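Local coordinates for galectin 2 (Gallus gallus, PDB 2YMZ), which probably binds carbohydrates, as a prototype galectin whose two-sheet beta-sandwich pairs with a second copy of itself, at residues 9-14 with 32-37; 79-84 with 120-125. All coordinates share one frame; numbering follows the deposited sequence.

Contact 1. Residues 9-14 with 32-37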
loop_
_atom_site.group_PDB
_atom_site.type_symbol
_atom_site.label_atom_id
_atom_site.label_comp_id
_atom_site.label_asym_id
_atom_site.label_seq_id
_atom_site.Cartn_x
_atom_site.Cartn_y
_atom_site.Cartn_z
ATOM N N LEU A 9 0.797 -3.840 -9.886
ATOM C CA LEU A 9 -0.107 -4.836 -9.365
ATOM C C LEU A 9 -0.206 -5.694 -10.629
ATOM O O LEU A 9 0.273 -5.353 -11.720
ATOM C CB LEU A 9 -1.499 -4.268 -9.058
ATOM C CG LEU A 9 -1.787 -3.329 -7.917
ATOM C CD1 LEU A 9 -3.180 -2.733 -8.095
ATOM C CD2 LEU A 9 -1.745 -4.121 -6.621
ATOM N N ASP A 10 -0.774 -6.830 -10.486
ATOM C CA ASP A 10 -0.873 -7.633 -11.646
ATOM C C ASP A 10 -2.218 -8.165 -11.331
ATOM O O ASP A 10 -2.394 -9.362 -11.166
ATOM C CB ASP A 10 0.254 -8.709 -11.591
ATOM C CG ASP A 10 0.084 -9.800 -12.635
ATOM O OD1 ASP A 10 -0.658 -9.604 -13.600
ATOM O OD2 ASP A 10 0.691 -10.876 -12.480
ATOM N N TRP A 11 -3.200 -7.245 -11.179
ATOM C CA TRP A 11 -4.493 -7.666 -10.706
ATOM C C TRP A 11 -5.393 -8.004 -11.884
ATOM O O TRP A 11 -5.598 -7.163 -12.779
ATOM C CB TRP A 11 -5.181 -6.534 -9.910
ATOM C CG TRP A 11 -6.305 -6.978 -8.985
ATOM C CD1 TRP A 11 -6.294 -8.010 -8.112
ATOM C CD2 TRP A 11 -7.541 -6.298 -8.780
ATOM N NE1 TRP A 11 -7.449 -8.069 -7.424
ATOM C CE2 TRP A 11 -8.239 -7.010 -7.799
ATOM C CE3 TRP A 11 -8.138 -5.154 -9.357
ATOM C CZ2 TRP A 11 -9.506 -6.643 -7.363
ATOM C CZ3 TRP A 11 -9.423 -4.780 -8.919
ATOM C CH2 TRP A 11 -10.080 -5.515 -7.924
ATOM N N LYS A 12 -5.940 -9.219 -11.864
ATOM C CA LYS A 12 -6.689 -9.733 -13.015
ATOM C C LYS A 12 -8.078 -10.152 -12.665
ATOM O O LYS A 12 -8.505 -10.309 -11.497
ATOM C CB LYS A 12 -5.942 -10.970 -13.619
ATOM C CG LYS A 12 -4.697 -10.611 -14.453
ATOM C CD LYS A 12 -4.237 -11.794 -15.328
ATOM C CE LYS A 12 -3.483 -11.342 -16.573
ATOM N NZ LYS A 12 -2.063 -10.972 -16.298
ATOM N N SER A 13 -8.815 -10.491 -13.709
ATOM C CA SER A 13 -10.143 -10.843 -13.508
ATOM C C SER A 13 -10.284 -12.027 -12.551
ATOM O O SER A 13 -9.450 -12.951 -12.530
ATOM C CB SER A 13 -10.716 -11.123 -14.903
ATOM O OG SER A 13 -12.074 -10.949 -14.844
ATOM N N GLY A 14 -11.294 -11.996 -11.706
ATOM C CA GLY A 14 -11.381 -12.945 -10.569
ATOM C C GLY A 14 -10.701 -12.385 -9.281
ATOM O O GLY A 14 -10.954 -12.892 -8.151
ATOM N N ILE A 32 -10.669 5.813 -4.287
ATOM C CA ILE A 32 -9.834 4.599 -4.514
ATOM C C ILE A 32 -9.849 4.578 -6.062
ATOM O O ILE A 32 -10.934 4.496 -6.725
ATOM C CB ILE A 32 -10.568 3.368 -3.978
ATOM C CG1 ILE A 32 -10.551 3.384 -2.449
ATOM C CG2 ILE A 32 -9.890 2.073 -4.448
ATOM C CD1 ILE A 32 -11.497 2.397 -1.783
ATOM N N ASN A 33 -8.638 4.642 -6.649
ATOM C CA ASN A 33 -8.469 4.711 -8.122
ATOM C C ASN A 33 -7.656 3.468 -8.617
ATOM O O ASN A 33 -6.593 3.243 -8.133
ATOM C CB ASN A 33 -7.686 5.935 -8.443
ATOM C CG ASN A 33 -8.513 7.222 -8.145
ATOM O OD1 ASN A 33 -9.643 7.266 -8.531
ATOM N ND2 ASN A 33 -7.951 8.187 -7.511
ATOM N N LEU A 34 -8.203 2.765 -9.576
ATOM C CA LEU A 34 -7.614 1.488 -10.063
ATOM C C LEU A 34 -7.488 1.635 -11.581
ATOM O O LEU A 34 -8.431 2.029 -12.269
ATOM C CB LEU A 34 -8.504 0.344 -9.724
ATOM C CG LEU A 34 -8.367 0.010 -8.217
ATOM C CD1 LEU A 34 -9.639 -0.701 -7.761
ATOM C CD2 LEU A 34 -7.083 -0.844 -7.965
ATOM N N GLY A 35 -6.275 1.394 -12.099
ATOM C CA GLY A 35 -6.189 1.439 -13.569
ATOM C C GLY A 35 -4.829 1.018 -14.028
ATOM O O GLY A 35 -4.231 0.139 -13.473
ATOM N N CYS A 36 -4.344 1.696 -15.054
ATOM C CA CYS A 36 -3.013 1.330 -15.468
ATOM C C CYS A 36 -1.951 2.365 -15.187
ATOM O O CYS A 36 -0.758 2.001 -15.235
ATOM C CB CYS A 36 -3.029 0.783 -16.887
ATOM S SG CYS A 36 -3.073 2.099 -18.064
ATOM N N LYS A 37 -2.348 3.608 -14.826
ATOM C CA LYS A 37 -1.457 4.636 -14.344
ATOM C C LYS A 37 -2.315 5.806 -13.855
ATOM O O LYS A 37 -3.536 5.718 -13.904
ATOM C CB LYS A 37 -0.513 5.085 -15.495
ATOM C CG LYS A 37 -1.279 5.647 -16.685
ATOM C CD LYS A 37 -0.275 6.118 -17.764
ATOM C CE LYS A 37 0.331 4.961 -18.525
ATOM N NZ LYS A 37 0.664 5.363 -19.928
#

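Contact 2. Residues 79-84 with 120-125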
loop_
_atom_site.group_PDB
_atom_site.type_symbol
_atom_site.label_atom_id
_atom_site.label_comp_id
_atom_site.label_asym_id
_atom_site.label_seq_id
_atom_site.Cartn_x
_atom_site.Cartn_y
_atom_site.Cartn_z
ATOM N N SER A 79 -14.482 7.179 11.021
ATOM C CA SER A 79 -14.739 5.781 11.349
ATOM C C SER A 79 -13.689 4.950 10.627
ATOM O O SER A 79 -13.037 5.463 9.638
ATOM C CB SER A 79 -16.117 5.337 10.817
ATOM O OG SER A 79 -16.243 5.473 9.346
ATOM N N THR A 80 -13.619 3.680 10.978
ATOM C CA THR A 80 -12.722 2.739 10.234
ATOM C C THR A 80 -13.634 1.866 9.429
ATOM O O THR A 80 -14.680 1.463 9.955
ATOM C CB THR A 80 -11.942 1.857 11.206
ATOM O OG1 THR A 80 -10.978 2.669 11.834
ATOM C CG2 THR A 80 -11.182 0.675 10.490
ATOM N N VAL A 81 -13.359 1.699 8.129
ATOM C CA VAL A 81 -14.281 0.974 7.248
ATOM C C VAL A 81 -13.518 -0.000 6.388
ATOM O O VAL A 81 -12.332 0.225 6.110
ATOM C CB VAL A 81 -15.075 1.854 6.266
ATOM C CG1 VAL A 81 -16.054 2.695 7.037
ATOM C CG2 VAL A 81 -14.198 2.729 5.363
ATOM N N LYS A 82 -14.208 -1.080 5.995
ATOM C CA LYS A 82 -13.634 -2.055 5.110
ATOM C C LYS A 82 -14.365 -2.000 3.778
ATOM O O LYS A 82 -15.591 -2.057 3.768
ATOM C CB LYS A 82 -13.776 -3.454 5.678
ATOM C CG LYS A 82 -13.238 -4.477 4.654
ATOM C CD LYS A 82 -13.042 -5.849 5.300
ATOM C CE LYS A 82 -14.391 -6.509 5.538
ATOM N NZ LYS A 82 -14.123 -7.805 6.236
ATOM N N ILE A 83 -13.635 -1.840 2.677
ATOM C CA ILE A 83 -14.214 -1.792 1.301
ATOM C C ILE A 83 -13.631 -3.027 0.522
ATOM O O ILE A 83 -12.445 -3.217 0.527
ATOM C CB ILE A 83 -13.804 -0.467 0.651
ATOM C CG1 ILE A 83 -14.517 0.688 1.413
ATOM C CG2 ILE A 83 -14.298 -0.407 -0.778
ATOM C CD1 ILE A 83 -13.982 2.101 1.261
ATOM N N ILE A 84 -14.469 -3.789 -0.164
ATOM C CA ILE A 84 -13.914 -4.925 -0.926
ATOM C C ILE A 84 -14.211 -4.654 -2.404
ATOM O O ILE A 84 -15.351 -4.293 -2.695
ATOM C CB ILE A 84 -14.633 -6.192 -0.531
ATOM C CG1 ILE A 84 -14.245 -6.468 0.924
ATOM C CG2 ILE A 84 -14.155 -7.355 -1.448
ATOM C CD1 ILE A 84 -14.980 -7.559 1.662
ATOM N N GLY A 120 -7.278 11.587 -0.608
ATOM C CA GLY A 120 -8.376 12.273 0.105
ATOM C C GLY A 120 -8.349 11.846 1.557
ATOM O O GLY A 120 -7.323 11.503 2.070
ATOM N N GLY A 121 -9.496 11.865 2.247
ATOM C CA GLY A 121 -9.451 11.752 3.723
ATOM C C GLY A 121 -9.628 10.306 4.134
ATOM O O GLY A 121 -10.627 9.957 4.750
ATOM N N PHE A 122 -8.694 9.438 3.722
ATOM C CA PHE A 122 -8.771 8.033 4.002
ATOM C C PHE A 122 -7.330 7.555 4.252
ATOM O O PHE A 122 -6.478 7.727 3.377
ATOM C CB PHE A 122 -9.427 7.277 2.835
ATOM C CG PHE A 122 -9.688 5.844 3.104
ATOM C CD1 PHE A 122 -8.704 4.884 2.895
ATOM C CD2 PHE A 122 -10.940 5.416 3.599
ATOM C CE1 PHE A 122 -8.943 3.557 3.148
ATOM C CE2 PHE A 122 -11.191 4.065 3.831
ATOM C CZ PHE A 122 -10.206 3.122 3.627
ATOM N N LYS A 123 -7.045 7.068 5.459
ATOM C CA LYS A 123 -5.700 6.584 5.817
ATOM C C LYS A 123 -5.786 5.051 5.812
ATOM O O LYS A 123 -6.503 4.482 6.632
ATOM C CB LYS A 123 -5.215 6.983 7.239
ATOM C CG LYS A 123 -5.250 8.457 7.622
ATOM C CD LYS A 123 -4.129 9.331 7.066
ATOM C CE LYS A 123 -4.603 10.785 6.843
ATOM N NZ LYS A 123 -4.455 11.618 8.062
ATOM N N VAL A 124 -5.054 4.377 4.909
ATOM C CA VAL A 124 -5.131 2.931 4.816
ATOM C C VAL A 124 -4.532 2.257 6.062
ATOM O O VAL A 124 -3.419 2.570 6.494
ATOM C CB VAL A 124 -4.395 2.422 3.519
ATOM C CG1 VAL A 124 -4.334 0.891 3.479
ATOM C CG2 VAL A 124 -5.133 2.987 2.289
ATOM N N THR A 125 -5.285 1.378 6.694
ATOM C CA THR A 125 -4.706 0.556 7.755
ATOM C C THR A 125 -4.489 -0.915 7.400
ATOM O O THR A 125 -3.639 -1.547 7.999
ATOM C CB THR A 125 -5.570 0.627 9.056
ATOM O OG1 THR A 125 -6.835 0.191 8.744
ATOM C CG2 THR A 125 -5.738 2.044 9.534
#

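Contact 1. Residues 9-14 with 32-37
Leu-34 reaches out from strand 30-34 with one methyl for each of two partners on 9-14. Its CD1 comes within 4.2 Å of CZ3 of Trp-11, meeting the six-membered part of the indole obliquely, while its CD2 lies 4.3 Å from CD1 of Leu-9. All three side chains leave their backbones toward the opposite segment, yet the backbones stay well apart, with CA of Trp-11 9.7 Å from CA of Leu-34, so the contact is made by side-chain ends alone. With CG of Trp-11 anti to the backbone N (chi1 -160°), the long indole extends toward Leu-34 and bridges much of that distance. Met-17 of strand 16-23 touches all three side chains, and Leu-116 of strand 112-120 packs on both leucines, which closes a buried apolar cluster. The other side of 9-14 is loose and faces solvent. There Asp-10 and Lys-12 form a salt bridge within their own segment, NZ of Lys-12 standing 3.3 Å from OD1 of Asp-10, a long and weak hydrogen bond. The short strand at 11-12 is held instead by strand 112-120, Trp-11 bonding through its backbone to Ile-113. Between 9-14 and 32-37 the attraction is therefore purely dispersive and hydrophobic, depending on the fit of two leucines and an indole within the interior of the galectin sandwich.

Contact 2. Residues 79-84 with 120-125
The ring of Phe-122 comes closest to the side chains of Val-81 and Ile-83 at one corner, CE2. CG2 of Val-81 comes up to the ring edge, close to the ring plane, at 3.6 Å from CE2 of Phe-122. Ile-83 adds a lighter touch from an oblique direction, its CD1 4.3 Å from the same CE2. The phenyl can bridge the two strands because its CG is anti to the backbone N (chi1 -173°), which carries the ring nearer to 79-84 than the start of the side chain would suggest. CG2 of Val-124, two residues along the same strand, also lies at the ring edge in plane. Outside these, Phe-30 stacks on the Phe-122 ring and touches Ile-83 as well, and Ile-19 of strand 16-23 packs against the phenyl. That strand runs between 80-88 and 122-129 in the five-stranded sheet and is joined by backbone hydrogen bonds to Val-81 and Ile-83, so the contact spans a neighbour. At Thr-125 the outer strand makes backbone hydrogen bonds to the second subunit. With nothing polar meeting between the segments, 79-84 and 120-125 cohere by hydrocarbon packing about one corner of the phenyl ring, while the pairing of both strands with the intervening strand 16-23 probably sets their spacing.

How the contacts relate
Both contacts are buried and apolar, but they sit differently in the sandwich. Contact 1 joins two pieces of the sheet that also holds strand 112-120, at the short strand 11-12 and the end of strand 30-34, whereas contact 2 links two members of the five-strand sheet that share strand 16-23 as neighbour. Their centres are 18 Å apart, yet the interior is continuous: CD1 of Ile-32 packs 3.9 Å from CD1 of Ile-83, one sheet against the other. Strand 16-23 serves both, offering Met-17 to the first and Ile-19 to the second. Contact 1 is led by leucine methyls, contact 2 by a phenyl edge. Of the two, only contact 2 comes near the second subunit, which bonds to the backbone of Thr-125.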